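Decapping nuclease RAI1 (Candida albicans, PDB 5BUD) hydrolyses NAD caps from the 5' ends of RNAs with the help of divalent metal ions, and binds and stabilises the exoribonuclease RAT1. Local coordinates at residues Trp328-Thr339 and Leu351-Leu362. Numbering follows the deposited sequence.
Sequences WYGAVVDWLNTT and LKYDPVRKSFTL
Phe360 lies between two tryptophans of helix 328-339 and forms an aromatic cluster with them. Trp328 presents the CZ2-CH2 edge of its six-membered ring to one face of Phe360 in a T-shaped (edge-to-face) pair, with centroids 5.2 Å apart and planes at 81°. Two turns along the helix, Trp335 brings CZ3 to 3.7 Å from Phe360 CE2, at the rim of the phenyl ring; these two planes meet obliquely. Between the tryptophans, Val332 crosses Phe360 at about a right angle and sets CG1 3.9 Å from its CE2, while Val332 CG2 lies over the rim of one face of Trp328.

Trp335 extends from the helix with CG anti to the backbone N (chi1 177°), carrying its ring over to the strands. Leu351 CD1 touches the ring edge in plane, 3.8 Å from Trp335 CZ3, whereas Leu362 lays CD2 over one face as a CH-pi contact, 4.3 Å from the centroid of the Trp335 six-membered ring. The same Leu362 methyl meets Thr339 CG2 tip to tip at 3.8 Å. Leu336 and Leu351 also meet end on, CD2 to CD2 at 3.8 Å.

The contact is wholly apolar and largely buried, away from the metal site. Within the RAI1-like PD-(D/E)XK nuclease domain, it seats the last turns of helix 322-339 on the antiparallel hairpin of strands 349-354 and 359-364, whose turn has a G1 beta bulge at Lys358 and Ser359. Segment 328-339 runs nearly along strand 359-362, N-to-C directions 24° apart. Strands 121-128 and 4-5 flank the hairpin, and helix 104-112 packs against Tyr329 and Val332.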
ATOM      1  N   TRP A 328     -17.577   0.909  -6.596  1.00 24.90           N
ATOM      2  CA  TRP A 328     -16.773   1.074  -7.779  1.00 25.92           C
ATOM      3  C   TRP A 328     -15.689  -0.031  -7.803  1.00 25.90           C
ATOM      4  O   TRP A 328     -15.482  -0.680  -8.806  1.00 24.47           O
ATOM      5  CB  TRP A 328     -16.141   2.481  -7.798  1.00 25.67           C
ATOM      6  CG  TRP A 328     -14.902   2.574  -8.622  1.00 27.70           C
ATOM      7  CD1 TRP A 328     -13.638   2.696  -8.160  1.00 26.34           C
ATOM      8  CD2 TRP A 328     -14.808   2.568 -10.062  1.00 27.56           C
ATOM      9  NE1 TRP A 328     -12.743   2.746  -9.207  1.00 27.31           N
ATOM     10  CE2 TRP A 328     -13.434   2.657 -10.389  1.00 28.15           C
ATOM     11  CE3 TRP A 328     -15.744   2.442 -11.094  1.00 27.85           C
ATOM     12  CZ2 TRP A 328     -12.970   2.673 -11.717  1.00 28.23           C
ATOM     13  CZ3 TRP A 328     -15.289   2.441 -12.421  1.00 29.90           C
ATOM     14  CH2 TRP A 328     -13.906   2.549 -12.719  1.00 28.80           C
ATOM     15  N   TYR A 329     -15.013  -0.242  -6.674  1.00 26.96           N
ATOM     16  CA  TYR A 329     -13.928  -1.251  -6.592  1.00 26.67           C
ATOM     17  C   TYR A 329     -14.507  -2.622  -6.939  1.00 26.57           C
ATOM     18  O   TYR A 329     -13.937  -3.340  -7.765  1.00 26.69           O
ATOM     19  CB  TYR A 329     -13.286  -1.202  -5.191  1.00 29.57           C
ATOM     20  CG  TYR A 329     -12.422  -2.366  -4.767  1.00 30.34           C
ATOM     21  CD1 TYR A 329     -11.168  -2.584  -5.328  1.00 33.11           C
ATOM     22  CD2 TYR A 329     -12.829  -3.206  -3.734  1.00 31.84           C
ATOM     23  CE1 TYR A 329     -10.372  -3.647  -4.894  1.00 35.31           C
ATOM     24  CE2 TYR A 329     -12.042  -4.251  -3.301  1.00 32.72           C
ATOM     25  CZ  TYR A 329     -10.822  -4.474  -3.885  1.00 33.82           C
ATOM     26  OH  TYR A 329     -10.057  -5.525  -3.433  1.00 39.39           O
ATOM     27  N   GLY A 330     -15.669  -2.951  -6.375  1.00 25.51           N
ATOM     28  CA  GLY A 330     -16.333  -4.217  -6.668  1.00 26.03           C
ATOM     29  C   GLY A 330     -16.714  -4.409  -8.137  1.00 26.78           C
ATOM     30  O   GLY A 330     -16.595  -5.512  -8.672  1.00 30.28           O
ATOM     31  N   ALA A 331     -17.139  -3.331  -8.791  1.00 27.64           N
ATOM     32  CA  ALA A 331     -17.457  -3.355 -10.221  1.00 26.34           C
ATOM     33  C   ALA A 331     -16.187  -3.602 -11.039  1.00 27.48           C
ATOM     34  O   ALA A 331     -16.168  -4.443 -11.936  1.00 25.11           O
ATOM     35  CB  ALA A 331     -18.102  -2.049 -10.617  1.00 27.46           C
ATOM     36  N   VAL A 332     -15.112  -2.895 -10.693  1.00 25.77           N
ATOM     37  CA  VAL A 332     -13.832  -3.076 -11.392  1.00 26.20           C
ATOM     38  C   VAL A 332     -13.374  -4.532 -11.323  1.00 25.19           C
ATOM     39  O   VAL A 332     -13.078  -5.119 -12.347  1.00 28.13           O
ATOM     40  CB  VAL A 332     -12.713  -2.174 -10.830  1.00 24.06           C
ATOM     41  CG1 VAL A 332     -11.343  -2.561 -11.399  1.00 24.44           C
ATOM     42  CG2 VAL A 332     -13.000  -0.720 -11.140  1.00 25.32           C
ATOM     43  N   VAL A 333     -13.274  -5.108 -10.122  1.00 28.10           N
ATOM     44  CA  VAL A 333     -12.659  -6.449  -9.985  1.00 27.52           C
ATOM     45  C   VAL A 333     -13.532  -7.555 -10.583  1.00 28.36           C
ATOM     46  O   VAL A 333     -13.010  -8.507 -11.175  1.00 26.65           O
ATOM     47  CB  VAL A 333     -12.276  -6.799  -8.530  1.00 31.06           C
ATOM     48  CG1 VAL A 333     -11.260  -5.777  -8.016  1.00 31.74           C
ATOM     49  CG2 VAL A 333     -13.514  -6.887  -7.649  1.00 32.45           C
ATOM     50  N   ASP A 334     -14.853  -7.432 -10.451  1.00 29.03           N
ATOM     51  CA  ASP A 334     -15.745  -8.308 -11.186  1.00 31.67           C
ATOM     52  C   ASP A 334     -15.555  -8.197 -12.720  1.00 31.38           C
ATOM     53  O   ASP A 334     -15.573  -9.203 -13.418  1.00 33.57           O
ATOM     54  CB  ASP A 334     -17.206  -8.053 -10.823  1.00 37.24           C
ATOM     55  CG  ASP A 334     -18.126  -9.084 -11.451  1.00 41.19           C
ATOM     56  OD1 ASP A 334     -18.187 -10.236 -10.950  1.00 41.06           O
ATOM     57  OD2 ASP A 334     -18.750  -8.749 -12.471  1.00 45.99           O
ATOM     58  N   TRP A 335     -15.354  -6.986 -13.227  1.00 29.93           N
ATOM     59  CA  TRP A 335     -15.127  -6.766 -14.667  1.00 30.73           C
ATOM     60  C   TRP A 335     -13.828  -7.458 -15.088  1.00 30.52           C
ATOM     61  O   TRP A 335     -13.821  -8.271 -16.029  1.00 31.05           O
ATOM     62  CB  TRP A 335     -15.122  -5.258 -14.955  1.00 32.41           C
ATOM     63  CG  TRP A 335     -14.844  -4.822 -16.362  1.00 33.46           C
ATOM     64  CD1 TRP A 335     -15.655  -4.974 -17.462  1.00 35.42           C
ATOM     65  CD2 TRP A 335     -13.701  -4.089 -16.804  1.00 32.83           C
ATOM     66  NE1 TRP A 335     -15.072  -4.388 -18.554  1.00 34.80           N
ATOM     67  CE2 TRP A 335     -13.867  -3.846 -18.181  1.00 33.52           C
ATOM     68  CE3 TRP A 335     -12.550  -3.615 -16.166  1.00 32.08           C
ATOM     69  CZ2 TRP A 335     -12.916  -3.151 -18.937  1.00 32.75           C
ATOM     70  CZ3 TRP A 335     -11.592  -2.928 -16.928  1.00 34.16           C
ATOM     71  CH2 TRP A 335     -11.790  -2.703 -18.298  1.00 31.92           C
ATOM     72  N   LEU A 336     -12.750  -7.227 -14.348  1.00 28.42           N
ATOM     73  CA  LEU A 336     -11.501  -7.936 -14.638  1.00 30.19           C
ATOM     74  C   LEU A 336     -11.681  -9.468 -14.595  1.00 29.53           C
ATOM     75  O   LEU A 336     -11.119 -10.187 -15.426  1.00 30.00           O
ATOM     76  CB  LEU A 336     -10.400  -7.537 -13.663  1.00 30.36           C
ATOM     77  CG  LEU A 336      -9.913  -6.102 -13.712  1.00 32.63           C
ATOM     78  CD1 LEU A 336      -9.017  -5.823 -12.509  1.00 32.95           C
ATOM     79  CD2 LEU A 336      -9.191  -5.831 -15.022  1.00 34.13           C
ATOM     80  N   ASN A 337     -12.466  -9.940 -13.641  1.00 30.96           N
ATOM     81  CA  ASN A 337     -12.632 -11.373 -13.410  1.00 31.56           C
ATOM     82  C   ASN A 337     -13.486 -12.090 -14.456  1.00 30.54           C
ATOM     83  O   ASN A 337     -13.406 -13.305 -14.561  1.00 33.87           O
ATOM     84  CB  ASN A 337     -13.220 -11.629 -12.016  1.00 32.16           C
ATOM     85  CG  ASN A 337     -13.070 -13.073 -11.575  1.00 33.83           C
ATOM     86  OD1 ASN A 337     -11.972 -13.644 -11.619  1.00 34.31           O
ATOM     87  ND2 ASN A 337     -14.175 -13.685 -11.180  1.00 35.57           N
ATOM     88  N   THR A 338     -14.304 -11.364 -15.207  1.00 32.22           N
ATOM     89  CA  THR A 338     -15.186 -11.984 -16.218  1.00 33.78           C
ATOM     90  C   THR A 338     -14.826 -11.600 -17.661  1.00 35.77           C
ATOM     91  O   THR A 338     -15.367 -12.167 -18.609  1.00 38.11           O
ATOM     92  CB  THR A 338     -16.662 -11.629 -15.932  1.00 34.47           C
ATOM     93  OG1 THR A 338     -16.813 -10.217 -15.900  1.00 34.37           O
ATOM     94  CG2 THR A 338     -17.095 -12.177 -14.578  1.00 36.47           C
ATOM     95  N   THR A 339     -13.913 -10.647 -17.821  1.00 33.94           N
ATOM     96  CA  THR A 339     -13.570 -10.088 -19.109  1.00 37.44           C
ATOM     97  C   THR A 339     -12.339 -10.755 -19.681  1.00 37.71           C
ATOM     98  O   THR A 339     -12.294 -11.012 -20.870  1.00 40.02           O
ATOM     99  CB  THR A 339     -13.323  -8.555 -18.993  1.00 43.23           C
ATOM    100  OG1 THR A 339     -14.578  -7.871 -18.940  1.00 44.47           O
ATOM    101  CG2 THR A 339     -12.513  -7.996 -20.165  1.00 48.05           C
ATOM    102  N   LEU A 351      -4.023  -2.162 -18.343  1.00 27.49           N
ATOM    103  CA  LEU A 351      -5.216  -1.642 -17.707  1.00 26.32           C
ATOM    104  C   LEU A 351      -4.889  -0.187 -17.385  1.00 27.58           C
ATOM    105  O   LEU A 351      -3.927   0.083 -16.685  1.00 25.98           O
ATOM    106  CB  LEU A 351      -5.522  -2.416 -16.423  1.00 29.49           C
ATOM    107  CG  LEU A 351      -6.673  -1.969 -15.525  1.00 29.27           C
ATOM    108  CD1 LEU A 351      -7.982  -1.878 -16.269  1.00 30.72           C
ATOM    109  CD2 LEU A 351      -6.815  -2.932 -14.356  1.00 31.41           C
ATOM    110  N   LYS A 352      -5.672   0.740 -17.915  1.00 28.47           N
ATOM    111  CA  LYS A 352      -5.315   2.151 -17.849  1.00 31.53           C
ATOM    112  C   LYS A 352      -6.517   2.992 -17.432  1.00 30.06           C
ATOM    113  O   LYS A 352      -7.586   2.874 -18.021  1.00 31.46           O
ATOM    114  CB  LYS A 352      -4.791   2.614 -19.223  1.00 31.41           C
ATOM    115  CG  LYS A 352      -4.596   4.126 -19.385  1.00 33.74           C
ATOM    116  CD  LYS A 352      -4.155   4.472 -20.803  1.00 35.66           C
ATOM    117  CE  LYS A 352      -3.513   5.847 -20.882  1.00 37.51           C
ATOM    118  NZ  LYS A 352      -2.082   5.843 -20.470  1.00 38.11           N
ATOM    119  N   TYR A 353      -6.330   3.825 -16.411  1.00 29.86           N
ATOM    120  CA  TYR A 353      -7.245   4.928 -16.146  1.00 29.96           C
ATOM    121  C   TYR A 353      -6.604   6.196 -16.701  1.00 31.08           C
ATOM    122  O   TYR A 353      -5.491   6.560 -16.294  1.00 28.87           O
ATOM    123  CB  TYR A 353      -7.523   5.102 -14.662  1.00 30.38           C
ATOM    124  CG  TYR A 353      -8.270   6.359 -14.391  1.00 30.32           C
ATOM    125  CD1 TYR A 353      -9.535   6.564 -14.932  1.00 29.88           C
ATOM    126  CD2 TYR A 353      -7.717   7.364 -13.619  1.00 30.61           C
ATOM    127  CE1 TYR A 353     -10.231   7.743 -14.703  1.00 30.67           C
ATOM    128  CE2 TYR A 353      -8.403   8.540 -13.385  1.00 31.77           C
ATOM    129  CZ  TYR A 353      -9.663   8.724 -13.929  1.00 31.24           C
ATOM    130  OH  TYR A 353     -10.333   9.898 -13.710  1.00 30.31           O
ATOM    131  N   ASP A 354      -7.307   6.821 -17.648  1.00 32.09           N
ATOM    132  CA  ASP A 354      -6.863   8.030 -18.365  1.00 32.46           C
ATOM    133  C   ASP A 354      -7.748   9.193 -17.893  1.00 32.26           C
ATOM    134  O   ASP A 354      -8.930   9.247 -18.260  1.00 31.38           O
ATOM    135  CB  ASP A 354      -7.025   7.837 -19.881  1.00 33.04           C
ATOM    136  CG  ASP A 354      -6.467   9.013 -20.705  1.00 35.15           C
ATOM    137  OD1 ASP A 354      -6.410  10.152 -20.199  1.00 36.00           O
ATOM    138  OD2 ASP A 354      -6.065   8.788 -21.868  1.00 39.10           O
ATOM    139  N   PRO A 355      -7.198  10.099 -17.054  1.00 32.56           N
ATOM    140  CA  PRO A 355      -8.000  11.214 -16.541  1.00 35.54           C
ATOM    141  C   PRO A 355      -8.392  12.265 -17.580  1.00 37.61           C
ATOM    142  O   PRO A 355      -9.336  13.011 -17.338  1.00 41.70           O
ATOM    143  CB  PRO A 355      -7.092  11.892 -15.511  1.00 36.26           C
ATOM    144  CG  PRO A 355      -5.871  11.049 -15.382  1.00 36.79           C
ATOM    145  CD  PRO A 355      -5.815  10.128 -16.557  1.00 33.98           C
ATOM    146  N   VAL A 356      -7.659  12.390 -18.684  1.00 40.39           N
ATOM    147  CA  VAL A 356      -8.025  13.432 -19.669  1.00 42.03           C
ATOM    148  C   VAL A 356      -9.189  12.917 -20.510  1.00 40.58           C
ATOM    149  O   VAL A 356     -10.176  13.623 -20.689  1.00 44.58           O
ATOM    150  CB  VAL A 356      -6.836  13.971 -20.519  1.00 44.41           C
ATOM    151  CG1 VAL A 356      -5.574  14.111 -19.678  1.00 44.15           C
ATOM    152  CG2 VAL A 356      -6.570  13.117 -21.747  1.00 47.01           C
ATOM    153  N   ARG A 357      -9.108  11.670 -20.966  1.00 39.68           N
ATOM    154  CA  ARG A 357     -10.199  11.060 -21.711  1.00 39.43           C
ATOM    155  C   ARG A 357     -11.305  10.499 -20.799  1.00 37.74           C
ATOM    156  O   ARG A 357     -12.335  10.085 -21.304  1.00 36.22           O
ATOM    157  CB  ARG A 357      -9.686   9.937 -22.625  1.00 45.88           C
ATOM    158  CG  ARG A 357      -9.020  10.402 -23.910  1.00 50.35           C
ATOM    159  CD  ARG A 357      -8.480   9.223 -24.714  1.00 55.59           C
ATOM    160  NE  ARG A 357      -9.473   8.152 -24.920  1.00 61.99           N
ATOM    161  CZ  ARG A 357      -9.522   6.987 -24.254  1.00 63.08           C
ATOM    162  NH1 ARG A 357      -8.636   6.681 -23.308  1.00 65.31           N
ATOM    163  NH2 ARG A 357     -10.471   6.106 -24.540  1.00 65.51           N
ATOM    164  N   LYS A 358     -11.088  10.471 -19.477  1.00 35.81           N
ATOM    165  CA  LYS A 358     -12.077   9.942 -18.509  1.00 35.76           C
ATOM    166  C   LYS A 358     -12.504   8.521 -18.860  1.00 34.73           C
ATOM    167  O   LYS A 358     -13.696   8.231 -18.998  1.00 35.52           O
ATOM    168  CB  LYS A 358     -13.343  10.823 -18.412  1.00 38.19           C
ATOM    169  CG  LYS A 358     -13.182  12.312 -18.646  1.00 42.30           C
ATOM    170  CD  LYS A 358     -12.306  12.989 -17.623  1.00 47.04           C
ATOM    171  CE  LYS A 358     -12.384  14.516 -17.720  1.00 49.96           C
ATOM    172  NZ  LYS A 358     -13.741  15.056 -17.412  1.00 49.62           N
ATOM    173  N   SER A 359     -11.527   7.634 -19.015  1.00 34.31           N
ATOM    174  CA  SER A 359     -11.791   6.286 -19.469  1.00 32.88           C
ATOM    175  C   SER A 359     -11.002   5.276 -18.643  1.00 32.29           C
ATOM    176  O   SER A 359      -9.940   5.590 -18.137  1.00 31.63           O
ATOM    177  CB  SER A 359     -11.415   6.151 -20.940  1.00 31.76           C
ATOM    178  OG  SER A 359     -10.041   6.394 -21.146  1.00 31.23           O
ATOM    179  N   PHE A 360     -11.572   4.084 -18.514  1.00 32.82           N
ATOM    180  CA  PHE A 360     -11.008   2.978 -17.769  1.00 31.46           C
ATOM    181  C   PHE A 360     -11.035   1.788 -18.719  1.00 31.94           C
ATOM    182  O   PHE A 360     -12.100   1.270 -19.015  1.00 29.00           O
ATOM    183  CB  PHE A 360     -11.853   2.717 -16.521  1.00 32.79           C
ATOM    184  CG  PHE A 360     -11.159   1.879 -15.492  1.00 31.61           C
ATOM    185  CD1 PHE A 360     -10.305   2.468 -14.556  1.00 31.45           C
ATOM    186  CD2 PHE A 360     -11.342   0.500 -15.457  1.00 31.78           C
ATOM    187  CE1 PHE A 360      -9.648   1.701 -13.607  1.00 29.60           C
ATOM    188  CE2 PHE A 360     -10.677  -0.270 -14.514  1.00 31.48           C
ATOM    189  CZ  PHE A 360      -9.840   0.334 -13.583  1.00 30.95           C
ATOM    190  N   THR A 361      -9.858   1.373 -19.210  1.00 30.76           N
ATOM    191  CA  THR A 361      -9.769   0.457 -20.332  1.00 33.10           C
ATOM    192  C   THR A 361      -8.730  -0.660 -20.204  1.00 33.55           C
ATOM    193  O   THR A 361      -7.697  -0.521 -19.560  1.00 30.55           O
ATOM    194  CB  THR A 361      -9.418   1.211 -21.639  1.00 32.98           C
ATOM    195  OG1 THR A 361      -8.086   1.722 -21.555  1.00 34.54           O
ATOM    196  CG2 THR A 361     -10.403   2.358 -21.872  1.00 33.75           C
ATOM    197  N   LEU A 362      -9.017  -1.743 -20.909  1.00 32.48           N
ATOM    198  CA  LEU A 362      -8.174  -2.896 -20.994  1.00 31.32           C
ATOM    199  C   LEU A 362      -7.852  -3.091 -22.480  1.00 32.50           C
ATOM    200  O   LEU A 362      -8.759  -3.218 -23.303  1.00 29.08           O
ATOM    201  CB  LEU A 362      -8.978  -4.073 -20.471  1.00 33.91           C
ATOM    202  CG  LEU A 362      -8.421  -5.215 -19.642  1.00 35.48           C
ATOM    203  CD1 LEU A 362      -7.359  -4.770 -18.664  1.00 35.26           C
ATOM    204  CD2 LEU A 362      -9.600  -5.899 -18.959  1.00 35.88           C
TER